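Local coordinates for histidine acid phosphatase (Bifidobacterium longum subsp. infantis, PDB 6RXE), which probably removes phosphate from myo-inositol hexakisphosphate (phytate) and from 2,3-bisphosphoglycerate, as a MINPP1-type member of the histidine acid phosphatase family, at residues K13-A18 / I314-H319; M60-T65 / E252-L257; T187-K192 / F397-T402; A227-G232 / A421-V426. All coordinates share one frame; numbering follows the deposited sequence. Where two conformers were deposited one is given.

How the interactions relate
Interactions 1 and 3 share the bound inositol hexasulphate: their centres lie about 20 Å apart, and Lys13, Tyr189, Lys192, His399 and Ala400 all reach its sulfates. Interaction 3 sits where strand 391-398 of the main sheet passes into helix 400-410. Interaction 2 joins two helices and interaction 4 a helix and a loop, both farther from the centre of the chain, their centres about 28 Å apart. Along the chain the first segments come in order 1 to 4, then 252-257, 314-319, 397-402 and 421-426. Interaction 2 falls between the segments of interaction 1; the other pairs interleave. Interactions 1 and 3 bring distant sequence to the ligand, while 2 and 4 join outlying parts of the same fold.

Interaction 1. Residues K13-A18 / I314-H319; sequences KQPYVA and IAADMH. With IHS (D-myo-inositol-hexasulphate), chain C.
Lys13 and Pro15, in the loop before helix 21-24, run past the end of helix 301-315 and the type I turn from Ala315 to Met318, with the CA atoms of Lys13 and Ile314 and those of Pro15 and Asp317 each 6.0 Å apart. The Asp317 carboxylate points at the loop backbone, its OD2 2.6 Å from Lys13 O, while OD1 is hydrogen-bonded to Ser47 OG. Beside the same carboxylate, the Pro15 ring leans on the turn: its CG is 3.4 Å from Ala316 O and 4.2 Å from Ala316 CB. Lys13 starts out over Ile314, whose CD1 lies 4.0 Å from Lys13 CG, then bends at CB-CG (chi2 75°) and continues extended into the ligand pocket. There NZ donates to O43 of the inositol hexasulphate at 2.8 Å; a second bond, to O23 of the same sulfate, is modelled so short that its length is doubtful. The contact thus fixes the base of a lysine that reaches into the anion-binding pocket, where Ser51, Arg48, Arg142 and His45 also bind. Helix 75-95 backs the turn through Ile88 against Ile314 and Ala91 against Met318, and helix 102-118 flanks the loop, Gln107 touching both Pro15 and Tyr16.

Interaction 2. Residues M60-T65 / E252-L257; sequences MRMAET and EFLAKL
The ring of Phe253 has Met62 CG in its plane at one edge, 4.0 Å from CE2, and Thr65 reaches CE1, on the other side of CZ, obliquely; the rings of Phe249 and Tyr262 also meet it, Phe249 with its plane turned only about 15° from that of Phe253. This is helix-helix packing between helices 55-68 and 251-258, in the helical part of this phosphatase away from the main sheet. The short axes are 12.4 Å apart and their directions differ by 124°, a separation that long side chains must bridge. Phe253 does so with CG anti to the backbone N (chi1 -167°), which carries CZ to 3.8 Å from Met62 O. Met62 answers with a fully extended chain, and its terminal methyl enters a hydrophobic patch made by Phe253, Leu254 and Leu257, with Trp264 and Ala304 also touching the methionine. The other flat group is the guanidinium of Arg61, which grips Glu64 side-on, one turn further along its helix, through NE and NH2; both carboxylate oxygens lie in the guanidinium plane, whereas the two nitrogens meet the carboxylate from above its plane. Leu254 brings the contact close to a zinc site, its side chain being about 3 Å from that of the zinc ligand Glu301. Thr65 gives its CG2 to the ring, 4.0 Å from Phe253 CE1, while its OG1 is hydrogen-bonded to Trp264 NE1.

Interaction 3. Residues T187-K192 / F397-T402; sequences TLYFHK and FAHAET. With IHS (D-myo-inositol-hexasulphate), chain C.
His399, Ala400 and Glu401 form the HAE motif of MINPP-type histidine phosphatases, and residues 187-192 close over it beside the bound inositol hexasulphate. His399 occupies the N-cap position of helix 400-410. Its ND1 donates to sulfate oxygen O44 at 3.1 Å, nearly straight at 164°, and Ala400 N at the helix start gives a 2.8 Å bond to O24 of the same sulfate, where the helix dipole would probably add to the attraction. A hydrogen bond between Ser138 OG and NE2, the nitrogen not meeting the sulfate, holds the imidazole, and Tyr189 flanks it, its edge meeting the His399 face in an offset edge-to-face pair with centroids 5.2 Å apart. Glu401 CB sits 3.4 Å from the centroid of the His191 ring, over its face, in a CH-pi contact; His191 chi1 of 60° swings the ring there, and one water joins its ND1 to Thr402 OG1. Lys192 extends past these rings to donate from NZ to O46 at 2.7 Å and to O25 on a neighbouring sulfate. Farther from the ligand, Leu188 CD2 packs 3.8 Å from Ala398 CB. Met42 of strand 35-44 touches both, helix 372-386 covers Phe190 and Thr402 through Leu374, and Phe397 pairs with strand 132-137.

Interaction 4. Residues A227-G232 / A421-V426; sequences AEKTIG and ASTTDV
Ser422 brings its O to 4.3 Å from Ala227 CB, and its OG shapes the loop that follows, accepting from the backbone N of both Thr424 and Asp425 in an ST turn and ST motif. Thr423 comes next and carries the polar link. Its O receives a short hydrogen bond of 2.5 Å from Thr230 OG1, nearly along the C=O axis at 160°, while its CB rests 3.8 Å from Ala227 N. Thr230 OG1 lies beside its own backbone N (chi1 -68°), where Gly226 O one turn back competes with Thr423 O for its proton, while Lys229 NZ donates to the oxygen at 3.1 Å. Thr424 stands at the margin, its CA 4.5 Å from Thr230 CG2. The chain then turns back so that Val426 points at the helix. Its two methyls divide the work: CG1 lies 3.9 Å from Ala227 CB, and CG2 4.0 Å from Ile231 CG1, the two side chains lying alongside and pointing in opposite directions. The contact lays the 421-426 loop along helix 222-232, and helix 339-357 closes the hydrophobic side, with Tyr355 on Ala227 and Val426, and Trp347 and Ala351 on Ile231. Between these two helices, Glu228 shares a zinc site with Glu352 and Glu356.

Interaction 1. Residues K13-A18 / I314-H319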
# COMPACT_ATOMS: atom_id res chain seq x y z
N LYS A 13 0.59 3.70 -6.62
CA LYS A 13 -0.79 4.12 -6.81
C LYS A 13 -1.43 3.42 -8.00
O LYS A 13 -2.52 3.81 -8.43
CB LYS A 13 -0.87 5.65 -6.96
CG LYS A 13 -0.77 6.38 -5.63
CD LYS A 13 0.68 6.37 -5.14
CE LYS A 13 0.86 6.86 -3.74
NZ LYS A 13 2.17 6.37 -3.21
N GLN A 14 -0.80 2.37 -8.51
CA GLN A 14 -1.38 1.52 -9.53
C GLN A 14 -2.70 0.93 -9.05
O GLN A 14 -2.73 0.25 -8.01
CB GLN A 14 -0.41 0.40 -9.89
CG GLN A 14 -0.99 -0.70 -10.76
CD GLN A 14 -1.34 -0.20 -12.15
OE1 GLN A 14 -0.55 0.50 -12.78
NE2 GLN A 14 -2.53 -0.55 -12.63
N PRO A 15 -3.81 1.15 -9.76
CA PRO A 15 -5.06 0.47 -9.41
C PRO A 15 -4.91 -1.04 -9.55
O PRO A 15 -4.08 -1.54 -10.31
CB PRO A 15 -6.07 1.03 -10.42
CG PRO A 15 -5.47 2.32 -10.89
CD PRO A 15 -3.99 2.08 -10.89
N TYR A 16 -5.75 -1.76 -8.80
CA TYR A 16 -5.67 -3.21 -8.79
C TYR A 16 -6.00 -3.79 -10.16
O TYR A 16 -6.92 -3.34 -10.84
CB TYR A 16 -6.64 -3.77 -7.75
CG TYR A 16 -6.46 -5.23 -7.45
CD1 TYR A 16 -5.29 -5.70 -6.87
CD2 TYR A 16 -7.46 -6.15 -7.74
CE1 TYR A 16 -5.12 -7.03 -6.59
CE2 TYR A 16 -7.30 -7.50 -7.46
CZ TYR A 16 -6.12 -7.93 -6.88
OH TYR A 16 -5.94 -9.26 -6.59
N VAL A 17 -5.23 -4.80 -10.56
CA VAL A 17 -5.49 -5.55 -11.79
C VAL A 17 -6.10 -6.89 -11.37
O VAL A 17 -5.38 -7.79 -10.93
CB VAL A 17 -4.23 -5.73 -12.62
CG1 VAL A 17 -4.55 -6.48 -13.91
CG2 VAL A 17 -3.58 -4.39 -12.92
N ALA A 18 -7.41 -7.02 -11.53
CA ALA A 18 -8.10 -8.24 -11.13
C ALA A 18 -7.74 -9.39 -12.08
O ALA A 18 -7.47 -9.18 -13.26
CB ALA A 18 -9.61 -8.02 -11.13
N ILE A 314 -2.24 9.66 -8.60
CA ILE A 314 -3.44 9.46 -7.80
C ILE A 314 -4.69 9.64 -8.66
O ILE A 314 -5.74 9.07 -8.35
CB ILE A 314 -3.47 10.39 -6.57
CG1 ILE A 314 -4.47 9.87 -5.54
CG2 ILE A 314 -3.85 11.82 -6.98
CD1 ILE A 314 -4.10 8.52 -4.97
N ALA A 315 -4.60 10.44 -9.73
CA ALA A 315 -5.75 10.58 -10.62
C ALA A 315 -6.19 9.24 -11.21
O ALA A 315 -7.37 9.06 -11.51
CB ALA A 315 -5.44 11.58 -11.73
N ALA A 316 -5.26 8.30 -11.36
CA ALA A 316 -5.61 6.97 -11.86
C ALA A 316 -6.51 6.21 -10.89
O ALA A 316 -7.18 5.25 -11.31
CB ALA A 316 -4.34 6.16 -12.12
N ASP A 317 -6.55 6.61 -9.62
CA ASP A 317 -7.40 5.98 -8.61
C ASP A 317 -8.65 6.78 -8.32
O ASP A 317 -9.40 6.43 -7.39
CB ASP A 317 -6.61 5.80 -7.31
CG ASP A 317 -5.44 4.87 -7.47
OD1 ASP A 317 -5.66 3.66 -7.69
OD2 ASP A 317 -4.30 5.37 -7.38
N MET A 318 -8.91 7.84 -9.08
CA MET A 318 -10.02 8.74 -8.79
C MET A 318 -10.95 8.90 -9.99
O MET A 318 -11.55 9.96 -10.17
CB MET A 318 -9.49 10.10 -8.34
CG MET A 318 -8.78 10.05 -6.99
SD MET A 318 -8.40 11.70 -6.38
CE MET A 318 -10.03 12.21 -5.82
N HIS A 319 -11.07 7.85 -10.81
CA HIS A 319 -11.88 7.91 -12.02
C HIS A 319 -13.30 8.37 -11.72
O HIS A 319 -13.81 9.31 -12.34
CB HIS A 319 -11.92 6.54 -12.71
CG HIS A 319 -10.62 6.11 -13.30
ND1 HIS A 319 -9.62 7.00 -13.64
CD2 HIS A 319 -10.16 4.88 -13.65
CE1 HIS A 319 -8.60 6.33 -14.15
NE2 HIS A 319 -8.90 5.04 -14.17
C1 IHS C . 2.33 7.70 3.29
O1 IHS C . 2.81 9.04 3.32
S1 IHS C . 4.31 9.21 3.32
C2 IHS C . 1.88 7.40 1.88
O2 IHS C . 4.93 8.33 2.29
S2 IHS C . 1.12 9.25 0.29
C3 IHS C . 1.34 5.97 1.81
O3 IHS C . 4.67 10.64 3.11
S3 IHS C . 1.80 5.00 -0.45
C4 IHS C . 0.22 5.70 2.81
O4 IHS C . 4.89 8.95 4.71
S4 IHS C . -1.42 3.76 2.36
C5 IHS C . 0.58 6.14 4.22
S5 IHS C . -0.61 5.17 6.26
C6 IHS C . 1.17 7.54 4.28
S6 IHS C . 1.06 8.96 6.31
O12 IHS C . 0.88 8.34 1.52
O13 IHS C . 0.86 5.71 0.51
O14 IHS C . -0.04 4.25 2.83
O15 IHS C . -0.61 6.12 5.04
O16 IHS C . 1.62 7.77 5.58
O22 IHS C . 2.56 9.59 0.09
O23 IHS C . 2.91 5.94 -0.92
O24 IHS C . -1.31 2.31 1.93
O25 IHS C . 0.11 5.78 7.42
O26 IHS C . -0.36 8.71 6.74
O32 IHS C . 0.27 10.51 0.42
O33 IHS C . 2.39 3.75 0.18
O34 IHS C . -1.99 4.60 1.24
O35 IHS C . -0.04 3.84 5.90
O36 IHS C . 1.15 10.22 5.47
O42 IHS C . 0.82 8.52 -1.00
O43 IHS C . 1.02 4.43 -1.63
O44 IHS C . -2.46 3.95 3.42
O45 IHS C . -1.98 5.02 6.80
O46 IHS C . 1.93 9.32 7.48

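Interaction 2. Residues M60-T65 / E252-L257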
# COMPACT_ATOMS: atom_id res chain seq x y z
N MET A 60 -0.40 24.27 -4.83
CA MET A 60 -1.21 25.48 -4.90
C MET A 60 -0.49 26.67 -4.28
O MET A 60 -0.63 27.80 -4.76
CB MET A 60 -2.56 25.26 -4.21
CG MET A 60 -3.53 26.43 -4.37
SD MET A 60 -3.89 26.85 -6.09
CE MET A 60 -4.81 28.37 -5.89
N ARG A 61 0.29 26.44 -3.22
CA ARG A 61 1.09 27.54 -2.66
C ARG A 61 2.13 28.02 -3.67
O ARG A 61 2.32 29.23 -3.89
CB ARG A 61 1.77 27.10 -1.36
CG ARG A 61 0.82 26.57 -0.28
CD ARG A 61 -0.02 27.67 0.36
NE ARG A 61 -1.25 27.97 -0.38
CZ ARG A 61 -2.30 27.15 -0.45
NH1 ARG A 61 -2.29 25.98 0.17
NH2 ARG A 61 -3.38 27.52 -1.15
N MET A 62 2.82 27.06 -4.31
CA MET A 62 3.74 27.39 -5.38
C MET A 62 3.05 28.18 -6.49
O MET A 62 3.61 29.16 -7.01
CB MET A 62 4.35 26.11 -5.94
CG MET A 62 5.37 26.32 -7.04
SD MET A 62 6.05 24.74 -7.59
CE MET A 62 7.29 25.31 -8.76
N ALA A 63 1.83 27.78 -6.85
CA ALA A 63 1.08 28.46 -7.90
C ALA A 63 0.73 29.89 -7.50
O ALA A 63 0.79 30.80 -8.34
CB ALA A 63 -0.18 27.67 -8.24
N GLU A 64 0.33 30.10 -6.25
CA GLU A 64 0.03 31.45 -5.79
C GLU A 64 1.26 32.35 -5.89
O GLU A 64 1.16 33.50 -6.34
CB GLU A 64 -0.50 31.42 -4.35
CG GLU A 64 -1.88 30.81 -4.24
CD GLU A 64 -2.22 30.36 -2.83
OE1 GLU A 64 -1.33 30.40 -1.95
OE2 GLU A 64 -3.38 29.95 -2.62
N THR A 65 2.43 31.83 -5.49
CA THR A 65 3.64 32.64 -5.61
C THR A 65 3.98 32.92 -7.08
O THR A 65 4.41 34.03 -7.42
CB THR A 65 4.81 31.96 -4.91
OG1 THR A 65 4.50 31.79 -3.53
CG2 THR A 65 6.07 32.82 -5.03
N GLU A 252 13.11 31.72 -14.89
CA GLU A 252 13.52 32.54 -13.74
C GLU A 252 12.93 31.99 -12.45
O GLU A 252 13.63 31.86 -11.44
CB GLU A 252 13.08 33.99 -13.95
CG GLU A 252 13.36 34.88 -12.75
CD GLU A 252 12.53 36.14 -12.77
OE1 GLU A 252 11.57 36.21 -13.56
OE2 GLU A 252 12.84 37.07 -11.99
N PHE A 253 11.63 31.67 -12.47
CA PHE A 253 10.97 31.12 -11.30
C PHE A 253 11.64 29.83 -10.85
O PHE A 253 11.94 29.64 -9.66
CB PHE A 253 9.49 30.90 -11.62
CG PHE A 253 8.64 30.62 -10.42
CD1 PHE A 253 8.14 31.66 -9.65
CD2 PHE A 253 8.33 29.32 -10.06
CE1 PHE A 253 7.36 31.41 -8.55
CE2 PHE A 253 7.53 29.06 -8.96
CZ PHE A 253 7.05 30.11 -8.20
N LEU A 254 11.90 28.92 -11.79
CA LEU A 254 12.45 27.61 -11.44
C LEU A 254 13.90 27.72 -10.99
O LEU A 254 14.32 27.00 -10.07
CB LEU A 254 12.30 26.66 -12.62
CG LEU A 254 10.86 26.33 -13.03
CD1 LEU A 254 10.83 25.58 -14.36
CD2 LEU A 254 10.15 25.54 -11.95
N ALA A 255 14.68 28.61 -11.60
CA ALA A 255 16.05 28.83 -11.14
C ALA A 255 16.05 29.41 -9.73
O ALA A 255 16.90 29.05 -8.90
CB ALA A 255 16.80 29.74 -12.11
N LYS A 256 15.11 30.32 -9.44
CA LYS A 256 14.98 30.85 -8.09
C LYS A 256 14.64 29.75 -7.10
O LYS A 256 15.18 29.71 -5.99
CB LYS A 256 13.91 31.94 -8.07
CG LYS A 256 14.39 33.31 -8.53
CD LYS A 256 13.42 34.39 -8.11
CE LYS A 256 13.97 35.78 -8.40
NZ LYS A 256 13.00 36.86 -8.03
N LEU A 257 13.73 28.84 -7.48
CA LEU A 257 13.43 27.70 -6.62
C LEU A 257 14.67 26.86 -6.37
O LEU A 257 14.95 26.46 -5.23
CB LEU A 257 12.33 26.84 -7.25
CG LEU A 257 12.07 25.47 -6.60
CD1 LEU A 257 11.72 25.60 -5.12
CD2 LEU A 257 10.98 24.70 -7.34

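Interaction 3. Residues T187-K192 / F397-T402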
# COMPACT_ATOMS: atom_id res chain seq x y z
N THR A 187 -0.76 -6.03 14.20
CA THR A 187 -0.43 -6.80 13.00
C THR A 187 -0.73 -6.06 11.71
O THR A 187 -0.25 -6.48 10.65
CB THR A 187 -1.18 -8.14 12.99
OG1 THR A 187 -2.59 -7.90 12.87
CG2 THR A 187 -0.90 -8.93 14.27
N LEU A 188 -1.51 -4.97 11.75
CA LEU A 188 -1.91 -4.26 10.54
C LEU A 188 -1.47 -2.80 10.53
O LEU A 188 -1.82 -2.07 9.59
CB LEU A 188 -3.43 -4.33 10.37
CG LEU A 188 -4.01 -5.74 10.28
CD1 LEU A 188 -5.54 -5.69 10.20
CD2 LEU A 188 -3.42 -6.46 9.08
N TYR A 189 -0.72 -2.36 11.54
CA TYR A 189 -0.20 -0.99 11.59
C TYR A 189 1.07 -0.97 12.44
O TYR A 189 1.26 -0.09 13.28
CB TYR A 189 -1.24 -0.02 12.15
CG TYR A 189 -1.15 1.38 11.58
CD1 TYR A 189 -1.55 1.65 10.27
CD2 TYR A 189 -0.67 2.44 12.34
CE1 TYR A 189 -1.48 2.93 9.75
CE2 TYR A 189 -0.60 3.73 11.82
CZ TYR A 189 -1.00 3.96 10.52
OH TYR A 189 -0.93 5.24 10.00
N PHE A 190 1.94 -1.96 12.23
CA PHE A 190 3.10 -2.19 13.07
C PHE A 190 4.26 -1.23 12.81
O PHE A 190 5.28 -1.32 13.50
CB PHE A 190 3.57 -3.64 12.90
CG PHE A 190 3.66 -4.09 11.46
CD1 PHE A 190 4.52 -3.47 10.57
CD2 PHE A 190 2.86 -5.12 11.00
CE1 PHE A 190 4.60 -3.87 9.26
CE2 PHE A 190 2.94 -5.53 9.68
CZ PHE A 190 3.81 -4.90 8.81
N HIS A 191 4.13 -0.33 11.83
CA HIS A 191 5.23 0.55 11.46
C HIS A 191 5.24 1.88 12.21
O HIS A 191 6.20 2.64 12.08
CB HIS A 191 5.20 0.84 9.96
CG HIS A 191 3.93 1.49 9.50
ND1 HIS A 191 2.71 0.85 9.51
CD2 HIS A 191 3.70 2.74 9.01
CE1 HIS A 191 1.78 1.67 9.05
NE2 HIS A 191 2.36 2.82 8.75
N LYS A 192 4.20 2.18 12.99
CA LYS A 192 4.12 3.43 13.73
C LYS A 192 3.68 3.17 15.16
O LYS A 192 2.91 2.24 15.43
CB LYS A 192 3.14 4.41 13.07
CG LYS A 192 3.63 5.06 11.79
CD LYS A 192 2.52 5.88 11.16
CE LYS A 192 2.99 6.58 9.90
NZ LYS A 192 1.86 7.26 9.19
N PHE A 397 -7.36 -6.17 6.60
CA PHE A 397 -7.31 -5.04 5.69
C PHE A 397 -6.41 -3.96 6.29
O PHE A 397 -6.61 -3.55 7.44
CB PHE A 397 -8.72 -4.53 5.40
CG PHE A 397 -9.59 -5.57 4.75
CD1 PHE A 397 -10.28 -6.50 5.52
CD2 PHE A 397 -9.67 -5.66 3.37
CE1 PHE A 397 -11.04 -7.48 4.92
CE2 PHE A 397 -10.44 -6.64 2.77
CZ PHE A 397 -11.13 -7.55 3.54
N ALA A 398 -5.42 -3.54 5.51
CA ALA A 398 -4.33 -2.69 5.99
C ALA A 398 -3.78 -1.79 4.89
O ALA A 398 -4.55 -1.15 4.17
CB ALA A 398 -3.21 -3.55 6.59
N HIS A 399 -2.45 -1.74 4.75
CA HIS A 399 -1.81 -0.62 4.07
C HIS A 399 -0.62 -1.09 3.24
O HIS A 399 -0.13 -2.21 3.38
CB HIS A 399 -1.35 0.43 5.09
CG HIS A 399 -2.45 0.92 5.98
ND1 HIS A 399 -3.23 2.01 5.66
CD2 HIS A 399 -2.93 0.45 7.15
CE1 HIS A 399 -4.13 2.20 6.61
NE2 HIS A 399 -3.97 1.26 7.52
N ALA A 400 -0.15 -0.19 2.38
CA ALA A 400 1.10 -0.42 1.67
C ALA A 400 2.26 -0.54 2.64
O ALA A 400 3.19 -1.33 2.42
CB ALA A 400 1.36 0.71 0.67
N GLU A 401 2.23 0.24 3.73
CA GLU A 401 3.23 0.13 4.78
C GLU A 401 3.17 -1.21 5.49
O GLU A 401 4.12 -1.56 6.20
CB GLU A 401 3.07 1.24 5.82
CG GLU A 401 2.69 2.60 5.27
CD GLU A 401 3.77 3.22 4.43
OE1 GLU A 401 4.94 2.83 4.60
OE2 GLU A 401 3.45 4.12 3.61
N THR A 402 2.06 -1.94 5.36
CA THR A 402 1.96 -3.31 5.87
C THR A 402 2.47 -4.31 4.84
O THR A 402 3.20 -5.25 5.20
CB THR A 402 0.50 -3.63 6.23
OG1 THR A 402 -0.14 -2.48 6.80
CG2 THR A 402 0.43 -4.78 7.23
C1 IHS C . 2.33 7.70 3.29
O1 IHS C . 2.81 9.04 3.32
S1 IHS C . 4.31 9.21 3.32
C2 IHS C . 1.88 7.40 1.88
O2 IHS C . 4.93 8.33 2.29
S2 IHS C . 1.12 9.25 0.29
C3 IHS C . 1.34 5.97 1.81
O3 IHS C . 4.67 10.64 3.11
S3 IHS C . 1.80 5.00 -0.45
C4 IHS C . 0.22 5.70 2.81
O4 IHS C . 4.89 8.95 4.71
S4 IHS C . -1.42 3.76 2.36
C5 IHS C . 0.58 6.14 4.22
S5 IHS C . -0.61 5.17 6.26
C6 IHS C . 1.17 7.54 4.28
S6 IHS C . 1.06 8.96 6.31
O12 IHS C . 0.88 8.34 1.52
O13 IHS C . 0.86 5.71 0.51
O14 IHS C . -0.04 4.25 2.83
O15 IHS C . -0.61 6.12 5.04
O16 IHS C . 1.62 7.77 5.58
O22 IHS C . 2.56 9.59 0.09
O23 IHS C . 2.91 5.94 -0.92
O24 IHS C . -1.31 2.31 1.93
O25 IHS C . 0.11 5.78 7.42
O26 IHS C . -0.36 8.71 6.74
O32 IHS C . 0.27 10.51 0.42
O33 IHS C . 2.39 3.75 0.18
O34 IHS C . -1.99 4.60 1.24
O35 IHS C . -0.04 3.84 5.90
O36 IHS C . 1.15 10.22 5.47
O42 IHS C . 0.82 8.52 -1.00
O43 IHS C . 1.02 4.43 -1.63
O44 IHS C . -2.46 3.95 3.42
O45 IHS C . -1.98 5.02 6.80
O46 IHS C . 1.93 9.32 7.48
O HOH W 1 1.87 -1.91 9.14

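Interaction 4. Residues A227-G232 / A421-V426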
# COMPACT_ATOMS: atom_id res chain seq x y z
N ALA A 227 21.86 6.80 -0.25
CA ALA A 227 21.30 6.30 -1.50
C ALA A 227 20.19 7.22 -2.00
O ALA A 227 20.10 7.51 -3.20
CB ALA A 227 20.78 4.88 -1.32
N GLU A 228 19.35 7.72 -1.08
CA GLU A 228 18.26 8.59 -1.49
C GLU A 228 18.79 9.94 -1.99
O GLU A 228 18.23 10.51 -2.94
CB GLU A 228 17.28 8.78 -0.34
CG GLU A 228 16.42 7.55 -0.11
CD GLU A 228 15.46 7.69 1.05
OE1 GLU A 228 15.57 8.69 1.79
OE2 GLU A 228 14.60 6.80 1.22
N LYS A 229 19.86 10.45 -1.38
CA LYS A 229 20.51 11.65 -1.91
C LYS A 229 21.02 11.39 -3.32
O LYS A 229 20.82 12.21 -4.22
CB LYS A 229 21.65 12.09 -0.98
CG LYS A 229 22.75 12.96 -1.62
CD LYS A 229 23.89 12.15 -2.26
CE LYS A 229 24.34 11.03 -1.34
NZ LYS A 229 25.57 10.31 -1.79
N THR A 230 21.68 10.24 -3.51
CA THR A 230 22.23 9.91 -4.82
C THR A 230 21.14 9.91 -5.89
O THR A 230 21.32 10.46 -6.98
CB THR A 230 22.93 8.55 -4.77
OG1 THR A 230 24.10 8.64 -3.95
CG2 THR A 230 23.33 8.09 -6.17
N ILE A 231 19.99 9.32 -5.57
CA ILE A 231 18.92 9.23 -6.55
C ILE A 231 18.27 10.59 -6.77
O ILE A 231 17.95 10.97 -7.90
CB ILE A 231 17.91 8.15 -6.13
CG1 ILE A 231 18.56 6.78 -6.29
CG2 ILE A 231 16.63 8.25 -6.94
CD1 ILE A 231 17.76 5.65 -5.75
N GLY A 232 18.08 11.36 -5.69
CA GLY A 232 17.53 12.69 -5.84
C GLY A 232 18.44 13.64 -6.60
O GLY A 232 17.96 14.53 -7.30
N ALA A 421 25.12 -2.81 -0.38
CA ALA A 421 25.47 -1.96 0.76
C ALA A 421 26.35 -0.83 0.23
O ALA A 421 27.58 -0.86 0.29
CB ALA A 421 26.17 -2.77 1.85
N SER A 422 25.68 0.18 -0.33
CA SER A 422 26.35 1.25 -1.05
C SER A 422 25.39 2.41 -1.20
O SER A 422 24.17 2.23 -1.26
CB SER A 422 26.83 0.77 -2.43
OG SER A 422 27.37 1.84 -3.19
N THR A 423 25.95 3.61 -1.26
CA THR A 423 25.17 4.81 -1.53
C THR A 423 25.34 5.30 -2.96
O THR A 423 24.68 6.28 -3.34
CB THR A 423 25.56 5.92 -0.55
OG1 THR A 423 26.96 6.18 -0.67
CG2 THR A 423 25.25 5.48 0.89
N THR A 424 26.19 4.65 -3.75
CA THR A 424 26.41 4.98 -5.16
C THR A 424 26.00 3.85 -6.10
O THR A 424 25.47 4.12 -7.18
CB THR A 424 27.89 5.32 -5.39
OG1 THR A 424 28.72 4.28 -4.84
CG2 THR A 424 28.25 6.65 -4.73
N ASP A 425 26.25 2.60 -5.72
CA ASP A 425 25.74 1.44 -6.45
C ASP A 425 24.36 1.11 -5.88
O ASP A 425 24.19 0.22 -5.05
CB ASP A 425 26.70 0.26 -6.31
CG ASP A 425 26.32 -0.91 -7.19
OD1 ASP A 425 25.42 -0.75 -8.04
OD2 ASP A 425 26.90 -2.01 -7.02
N VAL A 426 23.37 1.85 -6.36
CA VAL A 426 22.08 1.93 -5.70
C VAL A 426 21.03 1.10 -6.44
O VAL A 426 21.24 0.65 -7.57
CB VAL A 426 21.59 3.39 -5.57
CG1 VAL A 426 22.54 4.18 -4.70
CG2 VAL A 426 21.44 4.02 -6.95